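Local coordinates for pili retraction protein PilT (Thermus thermophilus, PDB 5FL3) that binds ADP and probably hydrolyses ATP to power the retraction of pili, at residues Pro113-Leu118 with Leu150-Asp155; Val288-Ile293 with Gln330-Leu335; Ile295-Val300 with Ser321-Arg326. One frame throughout, in Å; residues are numbered along the deposited sequence.

Contact 1 of 3, residues Pro113-Leu118 with Leu150-Asp155. With ADP (adenosine-5'-diphosphate), chain B; GOL (glycerol), chain C.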
loop_
_atom_site.group_PDB
_atom_site.type_symbol
_atom_site.label_atom_id
_atom_site.label_comp_id
_atom_site.label_asym_id
_atom_site.label_seq_id
_atom_site.Cartn_x
_atom_site.Cartn_y
_atom_site.Cartn_z
ATOM N N PRO A 113 -3.100 10.488 6.483
ATOM C CA PRO A 113 -4.425 10.930 6.052
ATOM C C PRO A 113 -5.522 10.246 6.862
ATOM O O PRO A 113 -5.325 9.117 7.312
ATOM C CB PRO A 113 -4.468 10.497 4.580
ATOM C CG PRO A 113 -3.028 10.306 4.182
ATOM C CD PRO A 113 -2.368 9.794 5.407
ATOM N N SER A 114 -6.651 10.920 7.049
ATOM C CA SER A 114 -7.806 10.304 7.686
ATOM C C SER A 114 -8.519 9.327 6.754
ATOM O O SER A 114 -8.370 9.408 5.531
ATOM C CB SER A 114 -8.792 11.371 8.116
ATOM O OG SER A 114 -9.376 11.942 6.969
ATOM N N PHE A 115 -9.313 8.431 7.332
ATOM C CA PHE A 115 -10.113 7.504 6.550
ATOM C C PHE A 115 -10.925 8.279 5.543
ATOM O O PHE A 115 -11.042 7.886 4.374
ATOM C CB PHE A 115 -11.051 6.690 7.435
ATOM C CG PHE A 115 -10.350 5.723 8.332
ATOM C CD1 PHE A 115 -9.296 4.959 7.857
ATOM C CD2 PHE A 115 -10.732 5.587 9.660
ATOM C CE1 PHE A 115 -8.645 4.062 8.691
ATOM C CE2 PHE A 115 -10.089 4.698 10.498
ATOM C CZ PHE A 115 -9.048 3.936 10.023
ATOM N N GLU A 116 -11.474 9.400 6.007
ATOM C CA GLU A 116 -12.375 10.193 5.179
ATOM C C GLU A 116 -11.621 10.814 4.021
ATOM O O GLU A 116 -12.094 10.759 2.891
ATOM C CB GLU A 116 -13.081 11.273 6.006
ATOM C CG GLU A 116 -14.202 10.735 6.907
ATOM C CD GLU A 116 -13.691 10.192 8.231
ATOM O OE1 GLU A 116 -12.561 10.535 8.630
ATOM O OE2 GLU A 116 -14.424 9.422 8.879
ATOM N N ALA A 117 -10.451 11.393 4.304
ATOM C CA ALA A 117 -9.533 11.840 3.254
ATOM C C ALA A 117 -9.250 10.752 2.208
ATOM O O ALA A 117 -9.171 11.036 1.021
ATOM C CB ALA A 117 -8.236 12.313 3.863
ATOM N N LEU A 118 -9.113 9.507 2.654
ATOM C CA LEU A 118 -8.729 8.417 1.759
ATOM C C LEU A 118 -9.909 7.824 1.013
ATOM O O LEU A 118 -9.726 6.994 0.125
ATOM C CB LEU A 118 -8.012 7.307 2.543
ATOM C CG LEU A 118 -6.701 7.775 3.171
ATOM C CD1 LEU A 118 -5.967 6.631 3.860
ATOM C CD2 LEU A 118 -5.838 8.453 2.112
ATOM N N LEU A 150 -3.098 1.067 4.771
ATOM C CA LEU A 150 -2.457 0.406 5.915
ATOM C C LEU A 150 -1.988 1.413 6.965
ATOM O O LEU A 150 -2.193 1.203 8.156
ATOM C CB LEU A 150 -1.278 -0.449 5.467
ATOM C CG LEU A 150 -1.630 -1.755 4.742
ATOM C CD1 LEU A 150 -0.352 -2.465 4.347
ATOM C CD2 LEU A 150 -2.516 -2.652 5.577
ATOM N N ALA A 151 -1.376 2.510 6.526
ATOM C CA ALA A 151 -0.901 3.500 7.468
ATOM C C ALA A 151 -2.067 4.132 8.257
ATOM O O ALA A 151 -1.912 4.449 9.427
ATOM C CB ALA A 151 -0.112 4.545 6.757
ATOM N N ALA A 152 -3.228 4.308 7.625
ATOM C CA ALA A 152 -4.378 4.928 8.288
ATOM C C ALA A 152 -4.907 3.933 9.286
ATOM O O ALA A 152 -5.285 4.289 10.395
ATOM C CB ALA A 152 -5.487 5.326 7.280
ATOM N N LEU A 153 -4.915 2.675 8.875
ATOM C CA LEU A 153 -5.416 1.600 9.709
ATOM C C LEU A 153 -4.529 1.387 10.954
ATOM O O LEU A 153 -5.029 1.188 12.042
ATOM C CB LEU A 153 -5.523 0.327 8.873
ATOM C CG LEU A 153 -5.949 -0.912 9.625
ATOM C CD1 LEU A 153 -7.269 -0.613 10.307
ATOM C CD2 LEU A 153 -6.065 -2.088 8.681
ATOM N N ILE A 154 -3.218 1.464 10.794
ATOM C CA ILE A 154 -2.307 1.301 11.918
ATOM C C ILE A 154 -2.439 2.478 12.885
ATOM O O ILE A 154 -2.400 2.314 14.107
ATOM C CB ILE A 154 -0.831 1.183 11.429
ATOM C CG1 ILE A 154 -0.614 -0.122 10.662
ATOM C CG2 ILE A 154 0.153 1.306 12.585
ATOM C CD1 ILE A 154 0.769 -0.288 10.140
ATOM N N ASP A 155 -2.597 3.667 12.316
ATOM C CA ASP A 155 -2.711 4.905 13.076
ATOM C C ASP A 155 -3.936 4.886 13.977
ATOM O O ASP A 155 -3.917 5.393 15.090
ATOM C CB ASP A 155 -2.774 6.093 12.106
ATOM C CG ASP A 155 -2.847 7.434 12.813
ATOM O OD1 ASP A 155 -1.857 7.811 13.478
ATOM O OD2 ASP A 155 -3.890 8.120 12.678
HETATM P PB ADP B . 0.708 1.394 -3.093
HETATM O O1B ADP B . 1.875 1.481 -4.067
HETATM O O2B ADP B . -0.458 0.575 -3.604
HETATM O O3B ADP B . 1.097 1.053 -1.674
HETATM P PA ADP B . 0.589 4.126 -2.091
HETATM O O1A ADP B . 2.102 4.214 -2.185
HETATM O O2A ADP B . -0.117 4.164 -0.739
HETATM O O3A ADP B . 0.090 2.882 -3.006
HETATM O "O5'" ADP B . -0.058 5.326 -2.950
HETATM C "C5'" ADP B . 0.549 5.871 -4.123
HETATM C "C4'" ADP B . 0.102 7.333 -4.213
HETATM O "O4'" ADP B . -1.326 7.415 -4.154
HETATM C "C3'" ADP B . 0.654 8.182 -3.076
HETATM O "O3'" ADP B . 1.250 9.330 -3.682
HETATM C "C2'" ADP B . -0.552 8.550 -2.216
HETATM O "O2'" ADP B . -0.529 9.909 -1.770
HETATM C "C1'" ADP B . -1.750 8.329 -3.129
HETATM N N9 ADP B . -2.933 7.771 -2.407
HETATM C C8 ADP B . -2.903 6.773 -1.495
HETATM N N7 ADP B . -4.144 6.480 -1.022
HETATM C C5 ADP B . -5.008 7.316 -1.639
HETATM C C6 ADP B . -6.472 7.548 -1.604
HETATM N N6 ADP B . -7.254 6.798 -0.797
HETATM N N1 ADP B . -6.983 8.525 -2.418
HETATM C C2 ADP B . -6.200 9.267 -3.229
HETATM N N3 ADP B . -4.862 9.107 -3.312
HETATM C C4 ADP B . -4.214 8.168 -2.555
HETATM C C1 GOL C . -8.032 6.941 12.069
HETATM O O1 GOL C . -9.136 6.899 12.956
HETATM C C2 GOL C . -7.958 8.288 11.348
HETATM O O2 GOL C . -8.822 8.276 10.227
HETATM C C3 GOL C . -6.524 8.506 10.859
HETATM O O3 GOL C . -6.038 7.283 10.354
#

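Contact 2 of 3, residues Val288-Ile293 with Gln330-Leu335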
loop_
_atom_site.group_PDB
_atom_site.type_symbol
_atom_site.label_atom_id
_atom_site.label_comp_id
_atom_site.label_asym_id
_atom_site.label_seq_id
_atom_site.Cartn_x
_atom_site.Cartn_y
_atom_site.Cartn_z
ATOM N N VAL A 288 -9.267 9.446 -6.885
ATOM C CA VAL A 288 -10.298 8.968 -5.977
ATOM C C VAL A 288 -10.190 7.437 -5.869
ATOM O O VAL A 288 -9.739 6.765 -6.812
ATOM C CB VAL A 288 -11.700 9.424 -6.466
ATOM C CG1 VAL A 288 -11.930 8.979 -7.890
ATOM C CG2 VAL A 288 -12.797 8.925 -5.559
ATOM N N LEU A 289 -10.565 6.894 -4.712
ATOM C CA LEU A 289 -10.416 5.471 -4.470
ATOM C C LEU A 289 -11.658 4.681 -4.881
ATOM O O LEU A 289 -12.779 4.963 -4.446
ATOM C CB LEU A 289 -10.085 5.215 -2.994
ATOM C CG LEU A 289 -9.904 3.761 -2.527
ATOM C CD1 LEU A 289 -8.796 3.051 -3.283
ATOM C CD2 LEU A 289 -9.617 3.707 -1.032
ATOM N N ALA A 290 -11.438 3.700 -5.741
ATOM C CA ALA A 290 -12.422 2.680 -6.038
ATOM C C ALA A 290 -12.098 1.509 -5.135
ATOM O O ALA A 290 -10.966 1.028 -5.142
ATOM C CB ALA A 290 -12.372 2.275 -7.494
ATOM N N LEU A 291 -13.085 1.043 -4.375
ATOM C CA LEU A 291 -12.828 0.105 -3.291
ATOM C C LEU A 291 -13.865 -1.009 -3.241
ATOM O O LEU A 291 -15.083 -0.750 -3.245
ATOM C CB LEU A 291 -12.784 0.862 -1.964
ATOM C CG LEU A 291 -12.674 0.013 -0.713
ATOM C CD1 LEU A 291 -11.383 -0.801 -0.742
ATOM C CD2 LEU A 291 -12.723 0.887 0.519
ATOM N N GLU A 292 -13.371 -2.247 -3.251
ATOM C CA GLU A 292 -14.205 -3.435 -3.072
ATOM C C GLU A 292 -13.919 -4.053 -1.701
ATOM O O GLU A 292 -12.754 -4.249 -1.347
ATOM C CB GLU A 292 -13.951 -4.447 -4.176
ATOM C CG GLU A 292 -14.657 -5.758 -4.003
ATOM C CD GLU A 292 -14.484 -6.628 -5.229
ATOM O OE1 GLU A 292 -14.812 -6.137 -6.326
ATOM O OE2 GLU A 292 -14.019 -7.787 -5.116
ATOM N N ILE A 293 -14.978 -4.361 -0.947
ATOM C CA ILE A 293 -14.857 -4.913 0.405
ATOM C C ILE A 293 -15.476 -6.295 0.537
ATOM O O ILE A 293 -16.686 -6.456 0.379
ATOM C CB ILE A 293 -15.516 -3.988 1.441
ATOM C CG1 ILE A 293 -14.976 -2.564 1.281
ATOM C CG2 ILE A 293 -15.304 -4.480 2.852
ATOM C CD1 ILE A 293 -15.634 -1.553 2.175
ATOM N N GLN A 330 -19.988 -2.164 -8.191
ATOM C CA GLN A 330 -20.954 -1.423 -7.375
ATOM C C GLN A 330 -20.422 -0.064 -6.951
ATOM O O GLN A 330 -21.124 0.930 -7.038
ATOM C CB GLN A 330 -21.357 -2.212 -6.127
ATOM C CG GLN A 330 -22.373 -3.307 -6.369
ATOM C CD GLN A 330 -22.649 -4.105 -5.114
ATOM O OE1 GLN A 330 -21.730 -4.625 -4.484
ATOM N NE2 GLN A 330 -23.918 -4.197 -4.733
ATOM N N HIS A 331 -19.183 -0.009 -6.492
ATOM C CA HIS A 331 -18.666 1.257 -5.998
ATOM C C HIS A 331 -18.467 2.231 -7.147
ATOM O O HIS A 331 -18.566 3.439 -6.947
ATOM C CB HIS A 331 -17.357 1.061 -5.228
ATOM C CG HIS A 331 -16.919 2.276 -4.471
ATOM N ND1 HIS A 331 -15.623 2.750 -4.501
ATOM C CD2 HIS A 331 -17.605 3.124 -3.666
ATOM C CE1 HIS A 331 -15.533 3.833 -3.751
ATOM N NE2 HIS A 331 -16.722 4.082 -3.230
ATOM N N LEU A 332 -18.201 1.703 -8.344
ATOM C CA LEU A 332 -17.923 2.532 -9.525
ATOM C C LEU A 332 -19.167 3.290 -9.978
ATOM O O LEU A 332 -19.113 4.498 -10.221
ATOM C CB LEU A 332 -17.392 1.685 -10.676
ATOM C CG LEU A 332 -15.919 1.277 -10.599
ATOM C CD1 LEU A 332 -15.583 0.262 -11.685
ATOM C CD2 LEU A 332 -14.981 2.490 -10.676
ATOM N N VAL A 333 -20.275 2.560 -10.102
ATOM C CA VAL A 333 -21.598 3.152 -10.266
ATOM C C VAL A 333 -21.784 4.328 -9.305
ATOM O O VAL A 333 -22.095 5.449 -9.725
ATOM C CB VAL A 333 -22.708 2.105 -10.026
ATOM C CG1 VAL A 333 -23.992 2.776 -9.607
ATOM C CG2 VAL A 333 -22.914 1.244 -11.268
ATOM N N GLU A 334 -21.549 4.069 -8.022
ATOM C CA GLU A 334 -21.704 5.074 -6.978
ATOM C C GLU A 334 -20.769 6.269 -7.189
ATOM O O GLU A 334 -21.132 7.408 -6.917
ATOM C CB GLU A 334 -21.466 4.430 -5.607
ATOM C CG GLU A 334 -21.683 5.357 -4.428
ATOM C CD GLU A 334 -21.561 4.645 -3.085
ATOM O OE1 GLU A 334 -21.451 3.392 -3.065
ATOM O OE2 GLU A 334 -21.570 5.346 -2.045
ATOM N N LEU A 335 -19.562 6.009 -7.681
ATOM C CA LEU A 335 -18.604 7.084 -7.943
ATOM C C LEU A 335 -18.990 7.867 -9.195
ATOM O O LEU A 335 -18.896 9.098 -9.215
ATOM C CB LEU A 335 -17.171 6.527 -8.073
ATOM C CG LEU A 335 -16.512 6.115 -6.746
ATOM C CD1 LEU A 335 -15.344 5.166 -6.963
ATOM C CD2 LEU A 335 -16.077 7.347 -5.939
#

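Contact 3 of 3, residues Ile295-Val300 with Ser321-Arg326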
loop_
_atom_site.group_PDB
_atom_site.type_symbol
_atom_site.label_atom_id
_atom_site.label_comp_id
_atom_site.label_asym_id
_atom_site.label_seq_id
_atom_site.Cartn_x
_atom_site.Cartn_y
_atom_site.Cartn_z
ATOM N N ILE A 295 -16.015 -8.889 3.498
ATOM C CA ILE A 295 -15.902 -9.132 4.927
ATOM C C ILE A 295 -16.183 -10.595 5.200
ATOM O O ILE A 295 -17.180 -11.142 4.733
ATOM C CB ILE A 295 -16.851 -8.260 5.741
ATOM C CG1 ILE A 295 -16.519 -6.781 5.537
ATOM C CG2 ILE A 295 -16.746 -8.603 7.211
ATOM C CD1 ILE A 295 -15.273 -6.341 6.223
ATOM N N ALA A 296 -15.295 -11.232 5.954
ATOM C CA ALA A 296 -15.401 -12.656 6.218
ATOM C C ALA A 296 -16.440 -12.981 7.306
ATOM O O ALA A 296 -16.103 -13.410 8.411
ATOM C CB ALA A 296 -14.042 -13.217 6.594
ATOM N N THR A 297 -17.708 -12.777 6.968
ATOM C CA THR A 297 -18.827 -13.233 7.781
ATOM C C THR A 297 -18.826 -14.773 7.864
ATOM O O THR A 297 -18.085 -15.437 7.119
ATOM C CB THR A 297 -20.151 -12.740 7.193
ATOM O OG1 THR A 297 -20.365 -13.368 5.928
ATOM C CG2 THR A 297 -20.110 -11.235 6.994
ATOM N N PRO A 298 -19.624 -15.346 8.786
ATOM C CA PRO A 298 -19.765 -16.805 8.816
ATOM C C PRO A 298 -20.171 -17.387 7.470
ATOM O O PRO A 298 -19.616 -18.407 7.036
ATOM C CB PRO A 298 -20.855 -17.021 9.861
ATOM C CG PRO A 298 -20.662 -15.880 10.833
ATOM C CD PRO A 298 -20.209 -14.713 9.988
ATOM N N TYR A 299 -21.113 -16.732 6.800
ATOM C CA TYR A 299 -21.567 -17.222 5.508
ATOM C C TYR A 299 -20.422 -17.160 4.491
ATOM O O TYR A 299 -20.195 -18.119 3.759
ATOM C CB TYR A 299 -22.797 -16.434 5.027
ATOM C CG TYR A 299 -23.234 -16.800 3.620
ATOM C CD1 TYR A 299 -23.977 -17.954 3.366
ATOM C CD2 TYR A 299 -22.898 -15.990 2.548
ATOM C CE1 TYR A 299 -24.366 -18.286 2.065
ATOM C CE2 TYR A 299 -23.279 -16.301 1.260
ATOM C CZ TYR A 299 -24.005 -17.446 1.014
ATOM O OH TYR A 299 -24.353 -17.722 -0.294
ATOM N N VAL A 300 -19.685 -16.049 4.465
ATOM C CA VAL A 300 -18.579 -15.894 3.520
ATOM C C VAL A 300 -17.519 -16.971 3.750
ATOM O O VAL A 300 -16.884 -17.452 2.809
ATOM C CB VAL A 300 -17.935 -14.495 3.634
ATOM C CG1 VAL A 300 -16.624 -14.422 2.850
ATOM C CG2 VAL A 300 -18.900 -13.435 3.149
ATOM N N SER A 321 -23.947 -5.224 2.231
ATOM C CA SER A 321 -23.755 -3.840 2.661
ATOM C C SER A 321 -24.068 -3.601 4.139
ATOM O O SER A 321 -23.744 -2.556 4.704
ATOM C CB SER A 321 -24.612 -2.926 1.791
ATOM O OG SER A 321 -25.793 -3.596 1.404
ATOM N N LEU A 322 -24.706 -4.580 4.759
ATOM C CA LEU A 322 -24.887 -4.608 6.203
ATOM C C LEU A 322 -23.540 -4.773 6.928
ATOM O O LEU A 322 -23.485 -4.706 8.158
ATOM C CB LEU A 322 -25.857 -5.751 6.569
ATOM C CG LEU A 322 -26.048 -6.337 7.979
ATOM C CD1 LEU A 322 -26.856 -5.428 8.895
ATOM C CD2 LEU A 322 -26.678 -7.729 7.879
ATOM N N TYR A 323 -22.455 -4.963 6.169
ATOM C CA TYR A 323 -21.171 -5.355 6.767
ATOM C C TYR A 323 -19.848 -4.567 6.539
ATOM O O TYR A 323 -18.823 -4.992 7.090
ATOM C CB TYR A 323 -20.893 -6.806 6.379
ATOM C CG TYR A 323 -21.886 -7.781 6.951
ATOM C CD1 TYR A 323 -21.986 -7.975 8.321
ATOM C CD2 TYR A 323 -22.713 -8.521 6.123
ATOM C CE1 TYR A 323 -22.889 -8.880 8.849
ATOM C CE2 TYR A 323 -23.617 -9.430 6.642
ATOM C CZ TYR A 323 -23.701 -9.604 8.002
ATOM O OH TYR A 323 -24.602 -10.505 8.517
ATOM N N GLY A 324 -19.777 -3.502 5.738
ATOM C CA GLY A 324 -20.642 -3.189 4.636
ATOM C C GLY A 324 -19.815 -3.504 3.403
ATOM O O GLY A 324 -18.873 -2.771 3.033
ATOM N N MET A 325 -20.152 -4.630 2.786
ATOM C CA MET A 325 -19.484 -5.075 1.576
ATOM C C MET A 325 -20.019 -4.361 0.339
ATOM O O MET A 325 -21.014 -3.633 0.413
ATOM C CB MET A 325 -19.638 -6.594 1.416
ATOM C CG MET A 325 -18.949 -7.416 2.511
ATOM S SD MET A 325 -19.148 -9.192 2.254
ATOM C CE MET A 325 -20.253 -9.592 3.600
ATOM N N ARG A 326 -19.346 -4.598 -0.786
ATOM C CA ARG A 326 -19.684 -4.033 -2.092
ATOM C C ARG A 326 -18.617 -4.496 -3.082
ATOM O O ARG A 326 -17.469 -4.736 -2.692
ATOM C CB ARG A 326 -19.724 -2.509 -2.051
ATOM C CG ARG A 326 -18.349 -1.920 -1.924
ATOM C CD ARG A 326 -18.283 -0.781 -0.972
ATOM N NE ARG A 326 -17.080 -0.009 -1.215
ATOM C CZ ARG A 326 -16.821 1.153 -0.637
ATOM N NH1 ARG A 326 -17.696 1.669 0.217
ATOM N NH2 ARG A 326 -15.696 1.803 -0.923
#

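Contact 1 of 3, residues Pro113-Leu118 with Leu150-Asp155
Phe115 and Leu118 converge on the methyl group of Ala152, and this is the apolar part of the contact. The Phe115 ring brings CE1 to within 3.7 Å of Ala152 CB, approaching obliquely. Its CG stands anti to the carbonyl carbon, beside the backbone N (chi1 -68°). Leu118 reaches the same methyl with one branch, CD1 lying 3.7 Å from Ala152 CB. The other branch turns to the nucleotide, where Leu118 CD2 comes to 3.6 Å from N6 of ADP. Pro113 contributes backbone instead of ring, its O standing 3.8 Å from Ala152 CB. The small residue on helix 150-155 is thus met by three neighbours at once, while Leu150 and Ile154 point away and pack on Leu235 of strand 233-238.

No hydrogen bond joins the two segments directly; the polar interactions lie within 113-118 or run to bound molecules. Ser114 is the N-cap of the short helix 115-118, its OG accepting from Ala117 N at 2.9 Å with an N-H...O angle of 168°. Phe115 N donates to O2 of a glycerol, probably from the crystallisation liquor, at 2.9 Å and 161°. The same O2 sits 3.3 Å above one face of the Phe115 ring, offset toward the rim. At the C-terminal end of the segment, N6 of ADP donates to Leu118 O at 2.6 Å, a backbone bond that reads the adenine amino group.

Helix 150-155 belongs to helix 146-160, whose first residues hydrogen-bond ADP together with Gly143, Ser144 and Gly145. The contact therefore sets the adenine-binding turn of helix 115-118 against the helix that follows the Walker A P-loop, as expected of a P-loop ATPase nucleotide site.

Contact 2 of 3, residues Val288-Ile293 with Gln330-Leu335
His331 carries the tight part of this contact, its imidazole pressed against the backbone of strand 288-293. Leu291 N donates to His331 ND1 at 3.1 Å and 154°, from a position tilted 32° out of the ring plane. An accepting ND1 would leave the proton on NE2, consistent with a neutral ring. Next to it, His331 CE1 faces Leu289 O at the ring edge. CG stands anti to the backbone N (chi1 -169°), starting the side chain on the strand side.

One turn on, Leu335 splits its branches: CD1 lies 3.6 Å from Leu289 O, and CD2 meets Val288 CG2 at 3.7 Å as the two side chains slide past each other. Packing is looser round the Ala290 methyl, CB 4.1 Å from Leu332 CD2. Farther round the helix Glu334 is exposed and makes no contact with the strand.

The axes of the two segments approach to 7.8 Å and run in broadly opposite directions, well short of antiparallel. Strand 287-295 is an edge strand, within this chain, of the mixed sheet, hydrogen-bonded to strand 270-280; helix 328-337 lies beside it, while Leu332 and Val333 pack on helix 353-361.

Contact 3 of 3, residues Ile295-Val300 with Ser321-Arg326
Thr297 overlaps the Tyr323 ring with its methyl, CG2 standing 3.7 Å from the ring centroid and only 5° off the normal. This is a CH-pi contact centred on the face, and the two side chains cross at about a right angle. Leu322 CG lies over the centre of the opposite face, so the ring is sandwiched between two aliphatic groups.

The hydroxyl of Thr297 has separate work. Its OG1 accepts from Val300 N at 3.1 Å, which makes Thr297 the N-cap of helix 298-305. Just before it, Thr297 N bonds to Ile295 O at 2.8 Å, closing an inverse gamma turn centred on Ala296. Strand end, tight turn and capped helix thus follow one another within six residues.

Met325 fills the space beside this turn. Its chain bends at chi3 (-110°), which carries CE to 3.8 Å from Thr297 CG2 and 4.1 Å from Val300 CG2. The sulfur accepts a weak hydrogen bond from Ile295 N, at 3.4 Å from SD. An alanine here would probably leave that N-H without its sulfur acceptor and open a gap between Thr297, Val300 and Met317 on helix 313-318. Ile295 also touches the loop's backbone, its CG1 lying 3.3 Å from Tyr323 O, the carbonyl oxygen of the cis peptide bond to Gly324.

Overall arrangement
From the N terminus, contact 1 comes first: it closes a loop running from 113-118 through strand 134-139 and the P-loop into helix 146-160, and is complete before the others begin. Strand 287-295 then opens contact 2, which closes only at helix 328-337. Contact 3 lies wholly within that span, linking the end of the same strand and the start of helix 298-305 to the loop before helix 328-337. Centres of contacts 2 and 3 are 16 Å apart, yet Arg326 joins them by probable hydrogen bonds to Leu291 and Ile293. Contacts 1 and 2 meet where Leu289 packs on Leu118 beside ADP, relating the nucleotide site to the sheet edge and C-terminal helices.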